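Local coordinates for protein muramidase (Sodiomyces alcalophilus, PDB 6ZM8) that probably hydrolyses the glycan strands of bacterial peptidoglycan as a fungal GH25 muramidase (lysozyme), at residues 115-118 with 119-123; 146-149 with 150-153. All coordinates share one frame; numbering follows the deposited sequence.

Contact 1: residues 115-118 with 119-123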
loop_
_atom_site.group_PDB
_atom_site.type_symbol
_atom_site.label_atom_id
_atom_site.label_comp_id
_atom_site.label_asym_id
_atom_site.label_seq_id
_atom_site.Cartn_x
_atom_site.Cartn_y
_atom_site.Cartn_z
ATOM N N ASN A 115 6.373 7.308 15.730
ATOM C CA ASN A 115 5.199 8.027 16.185
ATOM C C ASN A 115 4.357 8.540 15.008
ATOM O O ASN A 115 3.117 8.548 15.104
ATOM C CB ASN A 115 5.598 9.229 17.068
ATOM C CG ASN A 115 6.201 8.839 18.397
ATOM O OD1 ASN A 115 6.164 7.680 18.802
ATOM N ND2 ASN A 115 6.754 9.841 19.061
ATOM N N TRP A 116 4.995 8.998 13.951
ATOM C CA TRP A 116 4.277 9.502 12.789
ATOM C C TRP A 116 3.437 8.386 12.163
ATOM O O TRP A 116 2.263 8.553 11.849
ATOM C CB TRP A 116 5.293 10.084 11.781
ATOM C CG TRP A 116 4.665 10.802 10.645
ATOM C CD1 TRP A 116 4.513 12.157 10.568
ATOM C CD2 TRP A 116 4.056 10.247 9.467
ATOM N NE1 TRP A 116 3.842 12.484 9.401
ATOM C CE2 TRP A 116 3.547 11.345 8.724
ATOM C CE3 TRP A 116 3.900 8.963 8.940
ATOM C CZ2 TRP A 116 2.876 11.176 7.515
ATOM C CZ3 TRP A 116 3.224 8.786 7.740
ATOM C CH2 TRP A 116 2.709 9.893 7.052
ATOM N N ILE A 117 4.085 7.236 11.968
ATOM C CA ILE A 117 3.387 6.067 11.395
ATOM C C ILE A 117 2.230 5.661 12.316
ATOM O O ILE A 117 1.138 5.370 11.834
ATOM C CB ILE A 117 4.380 4.928 11.140
ATOM C CG1 ILE A 117 5.435 5.355 10.105
ATOM C CG2 ILE A 117 3.638 3.670 10.685
ATOM C CD1 ILE A 117 6.657 4.446 10.077
ATOM N N GLU A 118 2.477 5.622 13.639
ATOM C CA GLU A 118 1.406 5.293 14.579
ATOM C C GLU A 118 0.229 6.243 14.417
ATOM O O GLU A 118 -0.940 5.836 14.451
ATOM C CB GLU A 118 1.965 5.327 15.997
ATOM C CG GLU A 118 0.921 4.968 17.064
ATOM C CD GLU A 118 0.449 3.538 16.968
ATOM O OE1 GLU A 118 1.270 2.623 17.131
ATOM O OE2 GLU A 118 -0.714 3.328 16.616
ATOM N N ASP A 119 0.517 7.542 14.277
ATOM C CA ASP A 119 -0.552 8.518 14.120
ATOM C C ASP A 119 -1.342 8.244 12.827
ATOM O O ASP A 119 -2.580 8.296 12.814
ATOM C CB ASP A 119 0.052 9.925 14.144
ATOM C CG ASP A 119 -0.939 11.042 14.357
ATOM O OD1 ASP A 119 -1.988 10.824 14.950
ATOM O OD2 ASP A 119 -0.578 12.186 13.939
ATOM N N PHE A 120 -0.640 7.948 11.741
ATOM C CA PHE A 120 -1.337 7.613 10.491
ATOM C C PHE A 120 -2.214 6.369 10.672
ATOM O O PHE A 120 -3.394 6.362 10.292
ATOM C CB PHE A 120 -0.313 7.408 9.360
ATOM C CG PHE A 120 -0.980 7.169 8.026
ATOM C CD1 PHE A 120 -1.501 5.922 7.683
ATOM C CD2 PHE A 120 -1.094 8.209 7.108
ATOM C CE1 PHE A 120 -2.155 5.732 6.467
ATOM C CE2 PHE A 120 -1.724 8.009 5.877
ATOM C CZ PHE A 120 -2.260 6.775 5.567
ATOM N N VAL A 121 -1.636 5.291 11.190
ATOM C CA VAL A 121 -2.413 4.039 11.164
ATOM C C VAL A 121 -3.558 4.082 12.194
ATOM O O VAL A 121 -4.596 3.489 11.953
ATOM C CB VAL A 121 -1.528 2.785 11.332
ATOM C CG1 VAL A 121 -0.377 2.781 10.326
ATOM C CG2 VAL A 121 -0.981 2.626 12.727
ATOM N N THR A 122 -3.351 4.704 13.370
ATOM C CA THR A 122 -4.443 4.839 14.323
ATOM C C THR A 122 -5.551 5.708 13.743
ATOM O O THR A 122 -6.744 5.395 13.885
ATOM C CB THR A 122 -3.903 5.397 15.645
ATOM O OG1 THR A 122 -3.066 4.433 16.250
ATOM C CG2 THR A 122 -5.001 5.751 16.618
ATOM N N THR A 123 -5.182 6.813 13.103
ATOM C CA THR A 123 -6.189 7.706 12.524
ATOM C C THR A 123 -6.949 7.005 11.397
ATOM O O THR A 123 -8.183 7.071 11.323
ATOM C CB THR A 123 -5.541 9.010 12.062
ATOM O OG1 THR A 123 -4.920 9.655 13.185
ATOM C CG2 THR A 123 -6.569 9.962 11.474
#

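Contact 2: residues 146-149 with 150-153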
loop_
_atom_site.group_PDB
_atom_site.type_symbol
_atom_site.label_atom_id
_atom_site.label_comp_id
_atom_site.label_asym_id
_atom_site.label_seq_id
_atom_site.Cartn_x
_atom_site.Cartn_y
_atom_site.Cartn_z
ATOM N N GLY A 146 14.395 2.261 13.078
ATOM C CA GLY A 146 15.109 1.384 14.007
ATOM C C GLY A 146 14.629 -0.048 13.922
ATOM O O GLY A 146 14.763 -0.812 14.885
ATOM N N ASN A 147 14.063 -0.429 12.776
ATOM C CA ASN A 147 13.505 -1.770 12.581
ATOM C C ASN A 147 12.419 -2.052 13.625
ATOM O O ASN A 147 12.474 -3.059 14.355
ATOM C CB ASN A 147 14.577 -2.852 12.512
ATOM C CG ASN A 147 14.146 -4.040 11.654
ATOM O OD1 ASN A 147 13.073 -4.034 11.059
ATOM N ND2 ASN A 147 14.997 -5.033 11.591
ATOM N N SER A 148 11.419 -1.180 13.669
ATOM C CA SER A 148 10.378 -1.267 14.694
ATOM C C SER A 148 9.412 -2.425 14.437
ATOM O O SER A 148 8.889 -2.550 13.313
ATOM C CB SER A 148 9.583 0.027 14.677
ATOM O OG SER A 148 8.506 -0.035 15.606
ATOM N N ASN A 149 9.071 -3.149 15.493
ATOM C CA ASN A 149 8.052 -4.204 15.422
ATOM C C ASN A 149 6.656 -3.697 15.793
ATOM O O ASN A 149 5.751 -4.517 15.911
ATOM C CB ASN A 149 8.419 -5.398 16.279
ATOM C CG ASN A 149 8.434 -5.085 17.742
ATOM O OD1 ASN A 149 8.015 -4.036 18.188
ATOM N ND2 ASN A 149 8.921 -6.056 18.526
ATOM N N ARG A 150 6.462 -2.392 15.942
ATOM C CA ARG A 150 5.254 -1.866 16.585
ATOM C C ARG A 150 3.982 -2.071 15.797
ATOM O O ARG A 150 2.908 -1.990 16.383
ATOM C CB ARG A 150 5.457 -0.406 16.967
ATOM C CG ARG A 150 6.382 -0.425 18.216
ATOM C CD ARG A 150 6.397 0.777 19.111
ATOM N NE ARG A 150 5.426 1.746 18.618
ATOM C CZ ARG A 150 4.438 2.343 19.264
ATOM N NH1 ARG A 150 4.183 2.126 20.561
ATOM N NH2 ARG A 150 3.684 3.152 18.531
ATOM N N PHE A 151 4.075 -2.277 14.490
ATOM C CA PHE A 151 2.887 -2.296 13.623
ATOM C C PHE A 151 2.554 -3.696 13.132
ATOM O O PHE A 151 1.482 -3.859 12.530
ATOM C CB PHE A 151 3.085 -1.359 12.430
ATOM C CG PHE A 151 3.459 0.011 12.919
ATOM C CD1 PHE A 151 2.535 0.819 13.567
ATOM C CD2 PHE A 151 4.749 0.466 12.797
ATOM C CE1 PHE A 151 2.927 2.019 14.148
ATOM C CE2 PHE A 151 5.133 1.679 13.380
ATOM C CZ PHE A 151 4.222 2.446 14.045
ATOM N N ALA A 152 3.403 -4.694 13.354
ATOM C CA ALA A 152 3.240 -5.976 12.677
ATOM C C ALA A 152 1.971 -6.727 13.073
ATOM O O ALA A 152 1.400 -7.440 12.246
ATOM C CB ALA A 152 4.447 -6.852 12.915
ATOM N N ASN A 153 1.484 -6.531 14.299
ATOM C CA ASN A 153 0.281 -7.243 14.779
ATOM C C ASN A 153 -1.029 -6.508 14.434
ATOM O O ASN A 153 -2.121 -6.894 14.856
ATOM C CB ASN A 153 0.360 -7.386 16.294
ATOM C CG ASN A 153 -0.796 -8.160 16.861
ATOM O OD1 ASN A 153 -1.063 -9.305 16.476
ATOM N ND2 ASN A 153 -1.476 -7.557 17.805
HETATM O O HOH W 1 6.223 -3.130 12.740
HETATM O O HOH W 2 3.332 -5.685 16.498
#

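Contact 1: residues 115-118 with 119-123
Glu118 and Thr122 meet one helical turn apart: the glutamate sets CG anti to its backbone N (chi1 -179°) and then bends at chi2 (66°), which swings its carboxylate forward along the helix toward Thr122, whose OG1 stands beside its own backbone N. Glu118 OE2 comes to 2.6 Å from Thr122 OG1. The hydroxyl also lies near Glu118 O, which takes the backbone N-H of Thr122 at 2.9 Å. The carboxylate faces two cations as well, with OE1 in a salt bridge to Arg150 and OE2 in one to Arg154. Without the carboxylate, as with an alanine here, Arg150 and Arg154 would probably lose their anionic mate and the Thr122 hydroxyl its close neighbour. On the buried side Trp116 and Phe120 run side by side in the same direction, Trp116 CZ3 lying 4.1 Å from Phe120 CB, while Trp116 NE1 is tied to Ser67 O. Ile117 CG2 lies 4.1 Å from Val121 CG1 in one of the two conformers of the valine. The backbone bond from Val121 N to Ile117 O is 2.8 Å long. A polar side and an apolar one, the latter resting on Leu94 and helix 69-78, give this part of helix 110-128 an amphipathic character; the helix is the crossover between parallel strands 93-95 and 133-136 in a beta-alpha-beta unit of the TIM-barrel-like GH25 fold.

Contact 2: residues 146-149 with 150-153
Direct hydrogen bonds between Ser148 and Arg150, and between Asn149 and Ala152, shape this bend. Ser148 OG accepts the backbone N-H of Arg150 at 3.1 Å, with an angle of 158° at the hydrogen. The serine torsion, OG anti to its backbone N (chi1 177°), carries the oxygen forward along the chain to the amide two residues on, as in an ST turn. The second bond is weak: Ala152 N lies 3.5 Å from Asn149 O and closes a type I beta turn over residues 149-152. The backbone of Ser148 is fixed as well, its N hydrogen-bonded to Thr145 OG1 and its O to Trp141 NE1.

Two waters supply bridges that the backbone does not make directly. Water 1 donates to Ser148 O, the second partner of that carbonyl, and accepts from Phe151 N at 2.9 Å, joining the entry of the turn to its third residue. Water 2 donates to Asn149 O at 2.7 Å and accepts from Asn153 N, so the carbonyl that opens the turn holds both this water and the weak turn bond.

Van der Waals packing brings the aliphatic stem of Arg150 against the serine hydroxyl, CB and CG each passing 3.4 Å from Ser148 OG. Apolar contact is modest: Arg150 CB lies over the centre of the Phe151 ring, 4.1 Å above its plane. The ring itself goes to the interior, against Trp141 and helix 110-128, while the arginine reaches Glu118 of that helix with its NH2.

The chemistry is that of a surface turn following helix 138-145, in which a serine hydroxyl and two waters supplement the weak turn bond in serving the backbone polar groups, and in which Phe151 and Arg150 contribute to the attachment to helix 110-128.

Contact 1 and contact 2 lie in series along the chain, with centres about 12 Å apart and on the same side of the chain's centre, and they touch directly. Their polar join is the salt bridge from Glu118 OE1 to Arg150 NH2, 2.8 Å long. Next to it the Phe151 ring fits against the helix: Phe151 CZ is 3.6 Å from Ile117 CG2, and Phe151 CE1 is 3.5 Å from Glu118 OE1. In one of its conformers Val121 extends the apolar seam by one helical turn, its CG2 4.0 Å from Phe151 CD1. Arg150 and Phe151 therefore pack on Ile117, Glu118 and, in that conformer, Val121, joining helix 110-128 to the loop between helix 138-145 and strand 157-160.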